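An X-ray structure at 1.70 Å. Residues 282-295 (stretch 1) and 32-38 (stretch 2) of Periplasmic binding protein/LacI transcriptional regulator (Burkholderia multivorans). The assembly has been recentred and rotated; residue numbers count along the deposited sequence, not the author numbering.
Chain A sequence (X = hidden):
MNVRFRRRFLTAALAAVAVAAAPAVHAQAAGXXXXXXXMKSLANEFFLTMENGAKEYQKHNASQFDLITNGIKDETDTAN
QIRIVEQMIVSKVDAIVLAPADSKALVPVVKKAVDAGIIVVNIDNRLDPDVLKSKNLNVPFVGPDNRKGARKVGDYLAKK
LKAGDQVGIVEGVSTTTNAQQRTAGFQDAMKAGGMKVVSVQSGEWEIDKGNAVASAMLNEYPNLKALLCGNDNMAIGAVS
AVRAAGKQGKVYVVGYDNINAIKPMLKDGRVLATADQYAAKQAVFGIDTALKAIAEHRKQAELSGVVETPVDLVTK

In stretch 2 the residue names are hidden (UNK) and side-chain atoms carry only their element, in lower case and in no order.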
# COMPACT_ATOMS: atom_id res chain seq x y z
N GLN A 282 -4.80 5.18 -8.40
CA GLN A 282 -3.33 5.21 -8.44
C GLN A 282 -2.82 4.58 -9.71
O GLN A 282 -1.92 5.15 -10.40
CB GLN A 282 -2.73 4.52 -7.24
CG GLN A 282 -3.01 5.24 -5.95
CD GLN A 282 -2.28 4.61 -4.81
OE1 GLN A 282 -1.07 4.41 -4.87
NE2 GLN A 282 -3.00 4.32 -3.73
N ALA A 283 -3.41 3.44 -10.10
CA ALA A 283 -2.95 2.76 -11.30
C ALA A 283 -3.33 3.56 -12.55
O ALA A 283 -2.53 3.66 -13.49
CB ALA A 283 -3.51 1.38 -11.38
N VAL A 284 -4.55 4.07 -12.60
CA VAL A 284 -4.98 4.82 -13.76
C VAL A 284 -4.13 6.09 -13.93
O VAL A 284 -3.68 6.39 -15.04
CB VAL A 284 -6.49 5.17 -13.70
CG1 VAL A 284 -6.89 6.18 -14.77
CG2 VAL A 284 -7.32 3.88 -13.86
N PHE A 285 -3.86 6.79 -12.84
CA PHE A 285 -3.12 8.05 -12.93
C PHE A 285 -1.67 7.69 -13.24
O PHE A 285 -0.96 8.42 -13.92
CB PHE A 285 -3.21 8.86 -11.63
CG PHE A 285 -4.48 9.66 -11.46
CD1 PHE A 285 -5.67 9.29 -12.06
CD2 PHE A 285 -4.46 10.76 -10.63
CE1 PHE A 285 -6.82 10.04 -11.85
CE2 PHE A 285 -5.59 11.50 -10.43
CZ PHE A 285 -6.77 11.14 -11.04
N GLY A 286 -1.20 6.56 -12.74
CA GLY A 286 0.13 6.11 -13.09
C GLY A 286 0.26 5.86 -14.59
O GLY A 286 1.22 6.29 -15.23
N ILE A 287 -0.69 5.09 -15.13
CA ILE A 287 -0.75 4.81 -16.56
C ILE A 287 -0.83 6.13 -17.35
O ILE A 287 -0.07 6.33 -18.30
CB ILE A 287 -1.94 3.89 -16.91
CG1 ILE A 287 -1.71 2.50 -16.31
CG2 ILE A 287 -2.12 3.79 -18.43
CD1 ILE A 287 -2.96 1.62 -16.24
N ASP A 288 -1.71 7.04 -16.95
CA ASP A 288 -1.86 8.32 -17.67
C ASP A 288 -0.56 9.11 -17.67
O ASP A 288 -0.19 9.71 -18.70
CB ASP A 288 -2.97 9.17 -17.06
CG ASP A 288 -4.34 8.86 -17.62
OD1 ASP A 288 -4.44 8.15 -18.66
OD2 ASP A 288 -5.33 9.36 -17.03
N THR A 289 0.12 9.13 -16.53
CA THR A 289 1.39 9.81 -16.40
C THR A 289 2.38 9.28 -17.44
O THR A 289 3.06 10.06 -18.14
CB THR A 289 1.97 9.64 -14.97
OG1 THR A 289 1.11 10.30 -14.04
CG2 THR A 289 3.36 10.27 -14.90
N ALA A 290 2.44 7.96 -17.58
CA ALA A 290 3.34 7.32 -18.52
C ALA A 290 2.94 7.65 -19.97
O ALA A 290 3.78 8.00 -20.80
CB ALA A 290 3.36 5.83 -18.28
N LEU A 291 1.65 7.54 -20.26
CA LEU A 291 1.19 7.79 -21.62
C LEU A 291 1.39 9.26 -22.02
O LEU A 291 1.68 9.56 -23.17
CB LEU A 291 -0.30 7.39 -21.76
CG LEU A 291 -0.65 5.91 -21.58
CD1 LEU A 291 -2.15 5.70 -21.60
CD2 LEU A 291 -0.01 5.02 -22.63
N LYS A 292 1.23 10.18 -21.08
CA LYS A 292 1.43 11.59 -21.37
C LYS A 292 2.90 11.85 -21.71
O LYS A 292 3.23 12.57 -22.68
CB LYS A 292 0.96 12.43 -20.17
CG LYS A 292 -0.56 12.48 -20.12
CD LYS A 292 -1.08 13.41 -19.05
CE LYS A 292 -2.60 13.53 -19.14
NZ LYS A 292 -3.14 14.43 -18.09
N ALA A 293 3.79 11.22 -20.96
CA ALA A 293 5.22 11.33 -21.23
C ALA A 293 5.50 10.79 -22.62
O ALA A 293 6.19 11.43 -23.41
CB ALA A 293 6.02 10.59 -20.17
N ILE A 294 4.93 9.64 -22.94
CA ILE A 294 5.17 9.01 -24.24
C ILE A 294 4.60 9.87 -25.38
O ILE A 294 5.20 9.96 -26.46
CB ILE A 294 4.56 7.59 -24.30
CG1 ILE A 294 5.34 6.65 -23.39
CG2 ILE A 294 4.49 7.07 -25.73
CD1 ILE A 294 4.68 5.31 -23.15
N ALA A 295 3.44 10.48 -25.13
CA ALA A 295 2.79 11.31 -26.14
C ALA A 295 3.69 12.49 -26.54
O ALA A 295 3.70 12.96 -27.70
CB ALA A 295 1.43 11.83 -25.64
N UNK A 32 0.01 1.50 -30.90
CA UNK A 32 -0.32 1.80 -29.50
C UNK A 32 0.86 1.56 -28.56
O UNK A 32 1.53 0.54 -28.68
c UNK A 32 -4.68 -0.83 -29.75
c UNK A 32 -2.77 0.85 -29.72
c UNK A 32 -1.46 0.91 -28.98
n UNK A 32 -5.28 -1.94 -28.95
c UNK A 32 -3.72 -0.03 -28.89
N UNK A 33 1.09 2.45 -27.58
CA UNK A 33 2.05 2.08 -26.55
C UNK A 33 1.58 0.87 -25.76
O UNK A 33 0.36 0.71 -25.53
c UNK A 33 1.32 4.38 -26.31
c UNK A 33 2.11 3.32 -25.64
c UNK A 33 0.40 3.71 -27.26
N UNK A 34 2.53 0.06 -25.31
CA UNK A 34 2.23 -1.09 -24.45
C UNK A 34 2.73 -0.77 -23.04
O UNK A 34 3.90 -0.47 -22.84
c UNK A 34 2.43 -4.86 -25.39
n UNK A 34 3.35 -7.21 -25.43
c UNK A 34 2.87 -2.37 -24.98
c UNK A 34 3.60 -5.78 -25.04
c UNK A 34 2.27 -3.66 -24.42
N UNK A 35 1.81 -0.82 -22.08
CA UNK A 35 2.11 -0.44 -20.69
C UNK A 35 1.99 -1.65 -19.79
O UNK A 35 0.99 -2.36 -19.85
c UNK A 35 1.15 0.66 -20.18
c UNK A 35 1.19 1.90 -21.09
c UNK A 35 1.49 1.06 -18.76
N UNK A 36 2.98 -1.85 -18.93
CA UNK A 36 2.97 -2.92 -17.94
C UNK A 36 2.64 -2.35 -16.59
O UNK A 36 3.26 -1.37 -16.17
c UNK A 36 4.33 -3.63 -17.89
N UNK A 37 1.67 -2.97 -15.91
CA UNK A 37 1.30 -2.62 -14.51
C UNK A 37 1.77 -3.75 -13.63
O UNK A 37 1.26 -4.86 -13.74
c UNK A 37 -2.20 -2.11 -12.88
c UNK A 37 -0.21 -2.44 -14.35
c UNK A 37 -0.69 -2.16 -12.92
c UNK A 37 -0.14 -0.86 -12.38
N UNK A 38 2.74 -3.46 -12.76
CA UNK A 38 3.38 -4.49 -11.93
C UNK A 38 3.02 -4.23 -10.47
O UNK A 38 3.40 -3.22 -9.92
c UNK A 38 4.89 -4.48 -12.15
c UNK A 38 5.63 -5.45 -11.18
c UNK A 38 5.19 -4.84 -13.61

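Position 32 carries five side-chain atoms, four carbons in an unbranched row ending in a nitrogen. None comes within reach of stretch 1. A long chain with a terminal amine is lysine, and Lys 32 suits an exposed loop: its NZ is hydrogen-bonded elsewhere in the structure, and the chain takes no part in the apolar contact.

At position 33 three carbons close a ring onto the backbone nitrogen, and the ring carbons pack against Leu 291 and Ile 294. Such a ring can only be proline. Pro 33 lies just before the strand, where its phi of -63° is the value the ring favours; its nitrogen has no hydrogen to donate, which is acceptable in a loop. Its compact ring meets both side chains: CG lies 4.0 Å from Leu 291 CD2, and CB lies 4.1 Å from Ile 294 CD1.

Position 34 again has four carbons in a row and a nitrogen at the end. Its CA-to-CB bond points away from the helix, and the side chain makes no contact with stretch 1. This is Lys 34, the first residue of the strand, partly exposed and directed away from the helix, a place a charged chain tolerates.

Position 35 shows one carbon carrying two more, a fork directly at CB, and points toward the helix, its two end carbons lying against Ile 287 and Leu 291. It is valine. The beta branch fits the extended backbone, and the two methyls of Val 35 reach different turns of the helix: CG1 is 4.3 Å from Ile 287 CG1, while CG2 is 3.7 Å from Leu 291 CD2. It has the largest covered area of the stretch.

At position 36 a single carbon points away from the helix, identifying alanine. Ala 36 is buried without touching stretch 1; a lone methyl takes little room there.

Position 37 has four carbons, forked at the second, and points toward the helix, where it touches Ala 283: leucine. With chi1 t and chi2 p, Leu 37 brings CD2 to 4.0 Å from Ala 283 CB, its longer side chain complementing the small alanine.

Position 38 has three carbons forked at the first and lies beyond reach of the helix segment. It is valine, and Val 38 suits a buried strand position.

In the contact as a whole, 35 and 37 point toward the helix and 34 and 36 away, as a strand alternates, and 33, in the loop just before it, also points toward the helix. Helix and strand run roughly antiparallel, at 147°, so Pro 33, Val 35 and Leu 37 pair in register with Leu 291, Ile 287 and Ala 283, spaced four residues apart. No hydrogen bond crosses between the stretches; apolar packing alone joins them, burying 319 Å².

Stretch 2 (32-38) KPKVALV
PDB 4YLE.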